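Long-range contacts in 2,3-dihydroxybenzoate-AMP ligase (Mycobacterium smegmatis, PDB 5KEI), which belongs to the ANL superfamily of AMP-binding enzymes, which pair a large N-terminal part with a smaller C-terminal domain: residues Phe353-Gly358 and Ser434-Arg439; Gly358-Thr363 and Gly408-Asn413; Leu90-Gly95 and Ala118-Val123. All blocks are in the same frame, centred on the assembly; numbering follows the deposited sequence. Where two conformers were deposited one is given.

Interaction 1. Residues Phe353-Gly358 and Ser434-Arg439; sequences FGMAEG and SGDRVR
Phe353 lies nearest Asp436 and Met355 nearest Ser434, on segments running in roughly opposite directions, but the backbones stay well apart: CA to CA is 10.5 Å for Phe353 and Asp436 and 8.6 Å for Met355 and Ser434. With CG anti to the backbone N (chi1 165°), the Phe353 ring extends across and meets Asp436 tip to tip, CZ lying 3.3 Å from OD2. This oxygen sits at the ring edge near its plane, and the carboxylate is turned 68° from the ring, so slightly positive ring hydrogens may face it. The contact joins two sheets: strand 349-354 belongs to a large mixed sheet, strand 432-440 to a four-stranded antiparallel one. On the latter, Asp436 OD1 forms a salt bridge with Arg455, which would fix the carboxylate. Val438 CG1 approaches Phe353 CE2 obliquely at 4.2 Å. Met355, bent at chi3 (71°), runs past Asp436 in the opposite sense, its CE 4.1 Å from OD2 and its SD 4.3 Å from Ser434 CB. In one of its two conformers, Ser434 OG accepts from Asp436 N, an ST turn, and bonds Leu404 O. Met355 opens a type I turn that ends at Gly358, with Gly358 N 3.0 Å from Met355 O.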
loop_
_atom_site.group_PDB
_atom_site.type_symbol
_atom_site.label_atom_id
_atom_site.label_comp_id
_atom_site.label_asym_id
_atom_site.label_seq_id
_atom_site.Cartn_x
_atom_site.Cartn_y
_atom_site.Cartn_z
ATOM N N PHE A 353 -8.136 -3.759 9.481
ATOM C CA PHE A 353 -7.224 -4.714 8.879
ATOM C C PHE A 353 -7.318 -4.551 7.379
ATOM O O PHE A 353 -8.293 -4.986 6.753
ATOM C CB PHE A 353 -7.554 -6.145 9.316
ATOM C CG PHE A 353 -6.894 -7.209 8.488
ATOM C CD1 PHE A 353 -5.516 -7.231 8.323
ATOM C CD2 PHE A 353 -7.652 -8.212 7.892
ATOM C CE1 PHE A 353 -4.906 -8.223 7.558
ATOM C CE2 PHE A 353 -7.047 -9.201 7.130
ATOM C CZ PHE A 353 -5.673 -9.207 6.972
ATOM N N GLY A 354 -6.308 -3.888 6.818
ATOM C CA GLY A 354 -6.284 -3.545 5.413
ATOM C C GLY A 354 -4.905 -3.682 4.797
ATOM O O GLY A 354 -3.927 -3.951 5.469
ATOM N N MET A 355 -4.837 -3.504 3.489
ATOM C CA MET A 355 -3.596 -3.680 2.761
ATOM C C MET A 355 -3.644 -2.773 1.544
ATOM O O MET A 355 -4.724 -2.540 0.975
ATOM C CB MET A 355 -3.403 -5.145 2.357
ATOM C CG MET A 355 -4.478 -5.680 1.427
ATOM S SD MET A 355 -4.672 -7.464 1.495
ATOM C CE MET A 355 -5.430 -7.659 3.123
ATOM N N ALA A 356 -2.485 -2.246 1.164
ATOM C CA ALA A 356 -2.374 -1.358 0.010
ATOM C C ALA A 356 -2.955 -1.980 -1.266
ATOM O O ALA A 356 -3.443 -1.277 -2.148
ATOM C CB ALA A 356 -0.908 -0.980 -0.201
ATOM N N GLU A 357 -2.898 -3.306 -1.341
ATOM C CA GLU A 357 -3.414 -4.064 -2.473
ATOM C C GLU A 357 -4.927 -3.953 -2.685
ATOM O O GLU A 357 -5.428 -4.251 -3.769
ATOM C CB GLU A 357 -3.043 -5.538 -2.307
ATOM C CG GLU A 357 -1.595 -5.881 -2.681
ATOM C CD GLU A 357 -0.590 -5.726 -1.526
ATOM O OE1 GLU A 357 -0.933 -5.172 -0.450
ATOM O OE2 GLU A 357 0.559 -6.175 -1.696
ATOM N N GLY A 358 -5.665 -3.541 -1.660
ATOM C CA GLY A 358 -7.109 -3.519 -1.774
ATOM C C GLY A 358 -7.852 -3.739 -0.472
ATOM O O GLY A 358 -7.978 -2.805 0.325
ATOM N N SER A 434 -3.123 -13.016 0.130
ATOM C CA SER A 434 -2.620 -12.025 1.080
ATOM C C SER A 434 -1.431 -12.484 1.910
ATOM O O SER A 434 -0.636 -11.667 2.382
ATOM C CB SER A 434 -3.741 -11.616 2.028
ATOM O OG SER A 434 -4.225 -12.757 2.718
ATOM N N GLY A 435 -1.337 -13.789 2.125
ATOM C CA GLY A 435 -0.296 -14.332 2.972
ATOM C C GLY A 435 -0.671 -14.209 4.436
ATOM O O GLY A 435 0.103 -14.594 5.311
ATOM N N ASP A 436 -1.862 -13.672 4.705
ATOM C CA ASP A 436 -2.355 -13.529 6.086
ATOM C C ASP A 436 -3.145 -14.760 6.532
ATOM O O ASP A 436 -3.960 -15.291 5.786
ATOM C CB ASP A 436 -3.233 -12.277 6.228
ATOM C CG ASP A 436 -2.457 -10.988 6.012
ATOM O OD1 ASP A 436 -1.353 -10.853 6.570
ATOM O OD2 ASP A 436 -2.946 -10.112 5.267
ATOM N N ARG A 437 -2.894 -15.208 7.755
ATOM C CA ARG A 437 -3.653 -16.297 8.353
ATOM C C ARG A 437 -4.778 -15.665 9.150
ATOM O O ARG A 437 -4.521 -14.836 10.022
ATOM C CB ARG A 437 -2.756 -17.165 9.247
ATOM C CG ARG A 437 -3.290 -18.562 9.541
ATOM C CD ARG A 437 -2.500 -19.233 10.675
ATOM N NE ARG A 437 -1.042 -19.113 10.532
ATOM C CZ ARG A 437 -0.213 -18.852 11.545
ATOM N NH1 ARG A 437 -0.710 -18.669 12.771
ATOM N NH2 ARG A 437 1.107 -18.764 11.343
ATOM N N VAL A 438 -6.022 -16.024 8.840
ATOM C CA VAL A 438 -7.188 -15.420 9.497
ATOM C C VAL A 438 -8.281 -16.456 9.758
ATOM O O VAL A 438 -8.283 -17.540 9.187
ATOM C CB VAL A 438 -7.818 -14.263 8.641
ATOM C CG1 VAL A 438 -6.781 -13.199 8.250
ATOM C CG2 VAL A 438 -8.482 -14.821 7.382
ATOM N N ARG A 439 -9.224 -16.114 10.618
ATOM C CA ARG A 439 -10.452 -16.888 10.711
ATOM C C ARG A 439 -11.606 -15.912 10.765
ATOM O O ARG A 439 -11.449 -14.793 11.261
ATOM C CB ARG A 439 -10.451 -17.816 11.929
ATOM C CG ARG A 439 -10.329 -17.117 13.245
ATOM C CD ARG A 439 -10.078 -18.112 14.349
ATOM N NE ARG A 439 -10.032 -17.458 15.650
ATOM C CZ ARG A 439 -10.102 -18.104 16.811
ATOM N NH1 ARG A 439 -10.209 -19.429 16.824
ATOM N NH2 ARG A 439 -10.065 -17.431 17.958
#

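Interaction 2. Residues Gly358-Thr363 and Gly408-Asn413; sequences GLLNYT and GPYTLN
The hydroxyl of Tyr410 has two partners: Leu360 N donates to OH at 3.1 Å with an N-H...O angle of 158°, and Asp384 OD2 adds a weak hydrogen bond. Both the Leu360 N and the carbonyl O of Gly358 lie in the plane of the ring at its edge, the latter 3.2 Å from CE1, so the ring lies edge-on to the Gly358-Leu360 backbone. Tyr410 CG stands between its own backbone N and carbonyl carbon (chi1 54°), a torsion that sets the ring alongside that backbone with CE1 and OH toward it. The Tyr410 loop follows strand 402-407 and is bent back on itself by Thr411 N bonding to Gly408 O at 3.2 Å; it packs against residues 358-360, which lead into strand 360-362 of the large mixed sheet. Helix 227-240 reaches the ring too, through Asp229 and Asn233. Apolar contact is modest: the Leu360 and Tyr410 side chains meet at a slant, CG of Leu360 4.1 Å from CE1 of Tyr410. Next in sequence, Thr411 has its CB directed toward the 358-363 segment, with OG1 3.6 Å from Gly358 CA. Gly358 CA and Thr411 CA are 3.8 Å apart; Thr411 OG1 fills the place where a CB of Gly358 would lie.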
loop_
_atom_site.group_PDB
_atom_site.type_symbol
_atom_site.label_atom_id
_atom_site.label_comp_id
_atom_site.label_asym_id
_atom_site.label_seq_id
_atom_site.Cartn_x
_atom_site.Cartn_y
_atom_site.Cartn_z
ATOM N N GLY A 358 -5.665 -3.541 -1.660
ATOM C CA GLY A 358 -7.109 -3.519 -1.774
ATOM C C GLY A 358 -7.852 -3.739 -0.472
ATOM O O GLY A 358 -7.978 -2.805 0.325
ATOM N N LEU A 359 -8.327 -4.965 -0.260
ATOM C CA LEU A 359 -9.295 -5.307 0.800
ATOM C C LEU A 359 -9.135 -4.550 2.110
ATOM O O LEU A 359 -8.062 -4.543 2.716
ATOM C CB LEU A 359 -9.250 -6.803 1.123
ATOM C CG LEU A 359 -10.369 -7.243 2.092
ATOM C CD1 LEU A 359 -11.730 -7.217 1.426
ATOM C CD2 LEU A 359 -10.108 -8.602 2.714
ATOM N N LEU A 360 -10.220 -3.901 2.535
ATOM C CA LEU A 360 -10.251 -3.236 3.825
ATOM C C LEU A 360 -11.300 -3.884 4.735
ATOM O O LEU A 360 -12.449 -4.099 4.327
ATOM C CB LEU A 360 -10.533 -1.742 3.657
ATOM C CG LEU A 360 -9.492 -0.911 2.903
ATOM C CD1 LEU A 360 -10.040 0.471 2.548
ATOM C CD2 LEU A 360 -8.258 -0.776 3.740
ATOM N N ASN A 361 -10.882 -4.209 5.959
ATOM C CA ASN A 361 -11.793 -4.699 6.993
ATOM C C ASN A 361 -11.847 -3.690 8.120
ATOM O O ASN A 361 -10.806 -3.313 8.670
ATOM C CB ASN A 361 -11.355 -6.069 7.530
ATOM C CG ASN A 361 -11.307 -7.113 6.458
ATOM O OD1 ASN A 361 -12.340 -7.654 6.068
ATOM N ND2 ASN A 361 -10.106 -7.399 5.951
ATOM N N TYR A 362 -13.056 -3.230 8.427
ATOM C CA TYR A 362 -13.290 -2.267 9.503
ATOM C C TYR A 362 -14.284 -2.821 10.494
ATOM O O TYR A 362 -15.208 -3.543 10.109
ATOM C CB TYR A 362 -13.889 -0.954 9.002
ATOM C CG TYR A 362 -13.108 -0.125 8.031
ATOM C CD1 TYR A 362 -12.266 0.890 8.470
ATOM C CD2 TYR A 362 -13.279 -0.289 6.672
ATOM C CE1 TYR A 362 -11.581 1.676 7.571
ATOM C CE2 TYR A 362 -12.589 0.480 5.779
ATOM C CZ TYR A 362 -11.754 1.467 6.232
ATOM O OH TYR A 362 -11.092 2.245 5.323
ATOM N N THR A 363 -14.135 -2.440 11.753
ATOM C CA THR A 363 -15.254 -2.511 12.672
ATOM C C THR A 363 -16.157 -1.317 12.348
ATOM O O THR A 363 -15.687 -0.275 11.881
ATOM C CB THR A 363 -14.799 -2.495 14.145
ATOM O OG1 THR A 363 -13.806 -1.474 14.348
ATOM C CG2 THR A 363 -14.220 -3.836 14.522
ATOM N N GLY A 408 -12.300 -7.876 -5.313
ATOM C CA GLY A 408 -13.382 -6.925 -5.174
ATOM C C GLY A 408 -13.170 -5.599 -5.877
ATOM O O GLY A 408 -12.190 -5.402 -6.601
ATOM N N PRO A 409 -14.091 -4.659 -5.640
ATOM C CA PRO A 409 -14.191 -3.398 -6.389
ATOM C C PRO A 409 -13.003 -2.435 -6.232
ATOM O O PRO A 409 -12.972 -1.406 -6.915
ATOM C CB PRO A 409 -15.476 -2.767 -5.830
ATOM C CG PRO A 409 -15.655 -3.395 -4.469
ATOM C CD PRO A 409 -15.137 -4.789 -4.610
ATOM N N TYR A 410 -12.045 -2.746 -5.362
ATOM C CA TYR A 410 -10.868 -1.887 -5.233
ATOM C C TYR A 410 -9.605 -2.711 -4.925
ATOM O O TYR A 410 -8.613 -2.169 -4.454
ATOM C CB TYR A 410 -11.100 -0.802 -4.162
ATOM C CG TYR A 410 -11.524 -1.379 -2.834
ATOM C CD1 TYR A 410 -10.580 -1.687 -1.872
ATOM C CD2 TYR A 410 -12.860 -1.644 -2.555
ATOM C CE1 TYR A 410 -10.939 -2.239 -0.674
ATOM C CE2 TYR A 410 -13.240 -2.196 -1.339
ATOM C CZ TYR A 410 -12.263 -2.497 -0.408
ATOM O OH TYR A 410 -12.579 -3.046 0.799
ATOM N N THR A 411 -9.650 -4.010 -5.217
ATOM C CA THR A 411 -8.507 -4.906 -5.029
ATOM C C THR A 411 -7.806 -5.173 -6.364
ATOM O O THR A 411 -8.454 -5.494 -7.363
ATOM C CB THR A 411 -8.936 -6.251 -4.378
ATOM O OG1 THR A 411 -9.335 -6.015 -3.018
ATOM C CG2 THR A 411 -7.778 -7.257 -4.382
ATOM N N LEU A 412 -6.484 -5.033 -6.387
ATOM C CA LEU A 412 -5.738 -5.089 -7.640
ATOM C C LEU A 412 -5.810 -6.460 -8.308
ATOM O O LEU A 412 -6.042 -7.477 -7.658
ATOM C CB LEU A 412 -4.280 -4.701 -7.409
ATOM C CG LEU A 412 -3.292 -5.813 -7.071
ATOM C CD1 LEU A 412 -1.884 -5.250 -7.054
ATOM C CD2 LEU A 412 -3.624 -6.459 -5.741
ATOM N N ASN A 413 -5.624 -6.462 -9.620
ATOM C CA ASN A 413 -5.685 -7.672 -10.421
ATOM C C ASN A 413 -4.288 -8.080 -10.887
ATOM O O ASN A 413 -4.100 -9.128 -11.486
ATOM C CB ASN A 413 -6.622 -7.450 -11.594
ATOM C CG ASN A 413 -7.990 -7.003 -11.146
ATOM O OD1 ASN A 413 -8.804 -7.826 -10.737
ATOM N ND2 ASN A 413 -8.247 -5.694 -11.195
#

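Interaction 3. Residues Leu90-Gly95 and Ala118-Val123; sequences LGIRPG and AGAVPV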
loop_
_atom_site.group_PDB
_atom_site.type_symbol
_atom_site.label_atom_id
_atom_site.label_comp_id
_atom_site.label_asym_id
_atom_site.label_seq_id
_atom_site.Cartn_x
_atom_site.Cartn_y
_atom_site.Cartn_z
ATOM N N LEU A 90 7.452 21.440 -17.349
ATOM C CA LEU A 90 8.767 20.799 -17.383
ATOM C C LEU A 90 8.786 19.727 -18.463
ATOM O O LEU A 90 9.836 19.169 -18.783
ATOM C CB LEU A 90 9.131 20.183 -16.021
ATOM C CG LEU A 90 9.234 21.061 -14.764
ATOM C CD1 LEU A 90 9.505 20.187 -13.546
ATOM C CD2 LEU A 90 10.318 22.118 -14.896
ATOM N N GLY A 91 7.617 19.425 -19.018
ATOM C CA GLY A 91 7.534 18.429 -20.071
ATOM C C GLY A 91 7.032 17.081 -19.591
ATOM O O GLY A 91 7.019 16.113 -20.349
ATOM N N ILE A 92 6.627 17.019 -18.327
ATOM C CA ILE A 92 5.967 15.839 -17.780
ATOM C C ILE A 92 4.571 15.722 -18.390
ATOM O O ILE A 92 3.778 16.672 -18.364
ATOM C CB ILE A 92 5.884 15.893 -16.236
ATOM C CG1 ILE A 92 7.299 15.887 -15.637
ATOM C CG2 ILE A 92 5.049 14.722 -15.700
ATOM C CD1 ILE A 92 7.355 16.178 -14.147
ATOM N N ARG A 93 4.284 14.551 -18.946
ATOM C CA ARG A 93 3.106 14.359 -19.784
ATOM C C ARG A 93 2.157 13.349 -19.151
ATOM O O ARG A 93 2.595 12.529 -18.364
ATOM C CB ARG A 93 3.538 13.894 -21.185
ATOM C CG ARG A 93 4.482 14.858 -21.894
ATOM C CD ARG A 93 3.724 15.908 -22.701
ATOM N NE ARG A 93 3.321 15.375 -24.002
ATOM C CZ ARG A 93 2.069 15.083 -24.350
ATOM N NH1 ARG A 93 1.066 15.296 -23.503
ATOM N NH2 ARG A 93 1.819 14.592 -25.558
ATOM N N PRO A 94 0.855 13.412 -19.495
ATOM C CA PRO A 94 -0.101 12.428 -18.984
ATOM C C PRO A 94 0.435 10.985 -19.048
ATOM O O PRO A 94 1.047 10.592 -20.047
ATOM C CB PRO A 94 -1.308 12.614 -19.907
ATOM C CG PRO A 94 -1.267 14.053 -20.246
ATOM C CD PRO A 94 0.198 14.399 -20.375
ATOM N N GLY A 95 0.240 10.230 -17.966
ATOM C CA GLY A 95 0.682 8.850 -17.901
ATOM C C GLY A 95 2.079 8.677 -17.332
ATOM O O GLY A 95 2.442 7.591 -16.897
ATOM N N ALA A 118 -1.800 17.283 -13.720
ATOM C CA ALA A 118 -0.931 17.243 -14.886
ATOM C C ALA A 118 -1.084 15.887 -15.592
ATOM O O ALA A 118 -0.547 15.663 -16.684
ATOM C CB ALA A 118 0.513 17.500 -14.494
ATOM N N GLY A 119 -1.851 14.997 -14.977
ATOM C CA GLY A 119 -2.095 13.686 -15.548
ATOM C C GLY A 119 -0.976 12.713 -15.214
ATOM O O GLY A 119 -0.931 11.598 -15.731
ATOM N N ALA A 120 -0.060 13.136 -14.348
ATOM C CA ALA A 120 1.039 12.266 -13.943
ATOM C C ALA A 120 0.522 11.211 -12.969
ATOM O O ALA A 120 -0.533 11.371 -12.333
ATOM C CB ALA A 120 2.158 13.067 -13.331
ATOM N N VAL A 121 1.245 10.110 -12.887
ATOM C CA VAL A 121 0.841 9.009 -12.038
ATOM C C VAL A 121 1.869 8.909 -10.936
ATOM O O VAL A 121 2.937 8.348 -11.146
ATOM C CB VAL A 121 0.734 7.692 -12.827
ATOM C CG1 VAL A 121 0.413 6.523 -11.887
ATOM C CG2 VAL A 121 -0.326 7.829 -13.936
ATOM N N PRO A 122 1.565 9.501 -9.763
ATOM C CA PRO A 122 2.524 9.510 -8.655
ATOM C C PRO A 122 2.739 8.119 -8.049
ATOM O O PRO A 122 1.832 7.281 -8.037
ATOM C CB PRO A 122 1.886 10.470 -7.647
ATOM C CG PRO A 122 0.430 10.414 -7.953
ATOM C CD PRO A 122 0.347 10.264 -9.433
ATOM N N VAL A 123 3.972 7.879 -7.626
ATOM C CA VAL A 123 4.370 6.690 -6.896
ATOM C C VAL A 123 4.556 7.098 -5.435
ATOM O O VAL A 123 5.428 7.905 -5.101
ATOM C CB VAL A 123 5.667 6.094 -7.460
ATOM C CG1 VAL A 123 6.128 4.920 -6.627
ATOM C CG2 VAL A 123 5.457 5.674 -8.915
#
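Hydrogen bonding between Gly95 and Gly119 is purely backbone: Gly95 N donates to Gly119 O at 2.9 Å, nearly straight at the hydrogen (171°). The same oxygen takes a CA-H...O contact from Pro94 CA at 3.5 Å, so two consecutive residues of the 90-95 loop converge on one acceptor.

Close backbone packing goes with this. The CA atoms of Pro94 and Gly119 come within 4.2 Å, and the absence of a side chain on Gly119, on the side that faces Pro94, allows it. Both loops begin alike, with Gly91 and Gly119 each ending a helix (73-88 and 107-117) in a Schellman motif, at positive phi. Each then leads into a strand: 97-101 and 121-124 run parallel as neighbours, joined through helix 107-117 in a beta-alpha-beta unit, and Val121 makes backbone bonds to Asp96 and Val98. The Gly95-Gly119 bond thus ties the two segments together just ahead of the strand pairing.

Apolar and weak van der Waals contacts complete the seam. Ile92 CG2, anti to its backbone N, touches Ala120 CB at 4.1 Å, with Val144 also against Ile92. The Pro94 ring passes Ala118 O, CG lying 4.0 Å away, and Val121 CG2 lies 4.1 Å from Gly95 O.

Interactions 1 and 2 are neighbours, their centres 9 Å apart; they share Gly358 and hold adjacent strands, 349-354 and 360-362, of one mixed sheet. Between them Phe353 O and Asn361 N are 2.8 Å apart, and Glu357 O and Leu412 N 2.9 Å, both probable hydrogen bonds. Interaction 3 stands off, about 11 Å from interaction 1 and 13 Å from interaction 2 by nearest atoms, on the other mixed sheet. Chemistry follows place: the partly buried seam of interaction 1 relies on side chains alone, the fully buried interaction 2 on a side-chain hydroxyl reaching a backbone amide, and the largely buried interaction 3, with Arg93 exposed at its margin, on backbone-to-backbone bonding.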